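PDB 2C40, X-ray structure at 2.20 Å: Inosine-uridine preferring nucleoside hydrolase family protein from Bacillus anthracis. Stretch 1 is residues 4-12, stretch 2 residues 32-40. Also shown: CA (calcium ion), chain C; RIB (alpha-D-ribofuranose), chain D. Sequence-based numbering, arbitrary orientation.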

# COMPACT_ATOMS: atom_id res chain seq x y z
N VAL A 4 -1.90 24.48 -18.90
CA VAL A 4 -2.75 23.40 -18.46
C VAL A 4 -3.15 23.66 -17.02
O VAL A 4 -2.31 23.98 -16.19
CB VAL A 4 -2.02 22.01 -18.53
CG1 VAL A 4 -2.91 20.91 -18.03
CG2 VAL A 4 -1.59 21.69 -19.95
N TYR A 5 -4.44 23.53 -16.75
CA TYR A 5 -4.97 23.49 -15.41
C TYR A 5 -5.41 22.07 -15.14
O TYR A 5 -6.21 21.54 -15.89
CB TYR A 5 -6.14 24.46 -15.24
CG TYR A 5 -6.63 24.53 -13.85
CD1 TYR A 5 -7.38 23.49 -13.29
CD2 TYR A 5 -6.36 25.65 -13.05
CE1 TYR A 5 -7.84 23.55 -11.95
CE2 TYR A 5 -6.81 25.72 -11.74
CZ TYR A 5 -7.55 24.66 -11.20
OH TYR A 5 -7.99 24.73 -9.89
N PHE A 6 -4.92 21.49 -14.03
CA PHE A 6 -5.08 20.08 -13.70
C PHE A 6 -5.95 19.89 -12.45
O PHE A 6 -5.55 20.29 -11.34
CB PHE A 6 -3.68 19.48 -13.45
CG PHE A 6 -3.65 18.03 -13.13
CD1 PHE A 6 -2.66 17.54 -12.31
CD2 PHE A 6 -4.56 17.14 -13.66
CE1 PHE A 6 -2.59 16.20 -11.99
CE2 PHE A 6 -4.50 15.79 -13.35
CZ PHE A 6 -3.53 15.31 -12.52
N ASN A 7 -7.12 19.26 -12.62
CA ASN A 7 -8.00 18.86 -11.51
C ASN A 7 -7.95 17.33 -11.38
O ASN A 7 -8.20 16.61 -12.34
CB ASN A 7 -9.45 19.38 -11.77
CG ASN A 7 -10.39 19.17 -10.58
OD1 ASN A 7 -10.51 20.03 -9.69
ND2 ASN A 7 -11.08 18.03 -10.57
N HIS A 8 -7.59 16.81 -10.20
CA HIS A 8 -7.44 15.34 -10.03
C HIS A 8 -8.08 14.89 -8.75
O HIS A 8 -8.34 15.70 -7.88
CB HIS A 8 -5.96 14.90 -10.09
CG HIS A 8 -5.11 15.28 -8.89
ND1 HIS A 8 -5.05 14.51 -7.74
CD2 HIS A 8 -4.22 16.29 -8.72
CE1 HIS A 8 -4.18 15.07 -6.90
NE2 HIS A 8 -3.67 16.15 -7.47
N ASP A 9 -8.35 13.59 -8.63
CA ASP A 9 -8.91 13.08 -7.37
C ASP A 9 -8.02 12.11 -6.60
O ASP A 9 -8.51 11.24 -5.95
CB ASP A 9 -10.31 12.52 -7.56
CG ASP A 9 -10.36 11.28 -8.39
OD1 ASP A 9 -11.40 10.60 -8.31
OD2 ASP A 9 -9.38 10.99 -9.11
N GLY A 10 -6.72 12.28 -6.72
CA GLY A 10 -5.74 11.75 -5.77
C GLY A 10 -5.62 10.25 -5.63
O GLY A 10 -5.09 9.80 -4.64
N GLY A 11 -6.13 9.47 -6.60
CA GLY A 11 -5.72 8.05 -6.73
C GLY A 11 -4.23 7.99 -7.07
O GLY A 11 -3.58 9.01 -7.31
N VAL A 12 -3.67 6.80 -7.06
CA VAL A 12 -2.26 6.59 -7.43
C VAL A 12 -1.95 7.16 -8.80
O VAL A 12 -0.90 7.79 -8.99
CB VAL A 12 -1.88 5.11 -7.33
CG1 VAL A 12 -0.60 4.79 -8.13
CG2 VAL A 12 -1.69 4.76 -5.90
N VAL A 32 -3.23 23.62 -9.99
CA VAL A 32 -3.55 22.24 -9.66
C VAL A 32 -4.63 22.33 -8.61
O VAL A 32 -4.59 23.23 -7.80
CB VAL A 32 -2.32 21.47 -9.14
CG1 VAL A 32 -2.67 20.05 -8.83
CG2 VAL A 32 -1.22 21.49 -10.18
N SER A 33 -5.62 21.45 -8.68
CA SER A 33 -6.60 21.31 -7.61
C SER A 33 -7.04 19.87 -7.36
O SER A 33 -6.93 18.98 -8.22
CB SER A 33 -7.80 22.22 -7.88
OG SER A 33 -8.31 22.00 -9.16
N VAL A 34 -7.46 19.62 -6.12
CA VAL A 34 -7.75 18.25 -5.70
C VAL A 34 -9.20 18.17 -5.32
O VAL A 34 -9.67 18.97 -4.53
CB VAL A 34 -6.88 17.81 -4.50
CG1 VAL A 34 -7.15 16.33 -4.11
CG2 VAL A 34 -5.41 18.06 -4.77
N ILE A 35 -9.89 17.17 -5.86
CA ILE A 35 -11.27 16.89 -5.45
C ILE A 35 -11.29 15.57 -4.66
O ILE A 35 -10.68 14.58 -5.07
CB ILE A 35 -12.31 16.93 -6.67
CG1 ILE A 35 -13.75 16.89 -6.14
CG2 ILE A 35 -12.02 15.81 -7.70
CD1 ILE A 35 -14.80 16.93 -7.22
N PRO A 36 -11.96 15.56 -3.49
CA PRO A 36 -11.98 14.37 -2.64
C PRO A 36 -12.93 13.24 -3.11
O PRO A 36 -13.84 12.83 -2.39
CB PRO A 36 -12.34 14.97 -1.26
CG PRO A 36 -13.25 16.04 -1.57
CD PRO A 36 -12.67 16.69 -2.84
N ALA A 37 -12.69 12.71 -4.31
CA ALA A 37 -13.57 11.71 -4.89
C ALA A 37 -12.93 10.34 -4.63
O ALA A 37 -13.30 9.67 -3.67
CB ALA A 37 -13.80 11.98 -6.36
N ASP A 38 -11.94 9.94 -5.43
CA ASP A 38 -11.22 8.68 -5.16
C ASP A 38 -10.06 8.88 -4.19
O ASP A 38 -8.99 8.29 -4.34
CB ASP A 38 -10.74 8.10 -6.46
CG ASP A 38 -10.37 6.67 -6.36
OD1 ASP A 38 -9.65 6.25 -7.27
OD2 ASP A 38 -10.74 5.99 -5.38
N CYS A 39 -10.27 9.75 -3.22
CA CYS A 39 -9.26 10.08 -2.24
C CYS A 39 -9.91 10.78 -1.06
O CYS A 39 -11.01 11.28 -1.17
CB CYS A 39 -8.15 10.98 -2.82
SG CYS A 39 -8.55 12.76 -3.06
N TYR A 40 -9.21 10.75 0.06
CA TYR A 40 -9.43 11.66 1.16
C TYR A 40 -8.63 12.93 0.88
O TYR A 40 -7.53 12.88 0.40
CB TYR A 40 -9.03 10.99 2.47
CG TYR A 40 -10.02 9.93 2.92
CD1 TYR A 40 -9.96 8.61 2.44
CD2 TYR A 40 -11.05 10.26 3.78
CE1 TYR A 40 -10.90 7.66 2.84
CE2 TYR A 40 -11.97 9.30 4.21
CZ TYR A 40 -11.88 8.01 3.74
OH TYR A 40 -12.81 7.10 4.18
CA CA C . -8.60 9.64 -10.86
O5 RIB D . -13.03 5.10 -13.40
C5 RIB D . -11.58 5.21 -13.44
C4 RIB D . -11.16 6.24 -12.39
O4 RIB D . -11.48 5.66 -11.10
C3 RIB D . -9.70 6.71 -12.35
O3 RIB D . -9.64 8.10 -12.80
C2 RIB D . -9.16 6.39 -10.89
O2 RIB D . -8.40 7.37 -10.04
C1 RIB D . -10.43 5.91 -10.13
O HOH W 1 -10.94 9.03 -10.33
O HOH W 2 -6.51 7.90 -2.88

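Two parallel strands, residues 4-8 and 32-34, run side by side with their axes 4.8 Å apart, and the backbone supplies the first layer of attachment. Ser-33 N donates to Phe-6 O (2.9 Å), His-8 N to Ser-33 O (3.0 Å) and Ile-35 N to His-8 O (2.9 Å), so Ser-33 uses both its amide and its carbonyl, in the alternating pattern of a parallel ladder.

Phe-6, Val-32, His-8 and Val-34 point to one face; the apolar contact is Phe-6 CD1 to Val-32 CG1, 4.3 Å, and the His-8 ring lies beside Val-34, with His-8 NE2 3.7 Å from Val-34 CG2. Beta-branched valine suits an extended backbone and a buried setting. The imidazole also accepts a hydrogen bond at ND1 from Gly-10 N (3.0 Å), steadying the turn after the strand.

Polar side chains join the other face, where Ser-33, a short side chain whose hydroxyl can take part in a hydrogen bond in a buried place, shares one through OG with Tyr-5 OH (2.8 Å) at the edge of the tyrosine ring.

Beyond the strands, Asp-9 serves two ends: OD1 accepts from Asp-38 N (3.0 Å), while OD2 binds the calcium ion (2.3 Å). Gly-10 has positive phi, and a CB there would clash with Cys-39 SG. Water 2 bridges Gly-10 O (3.0 Å) and Asp-38 O (2.9 Å).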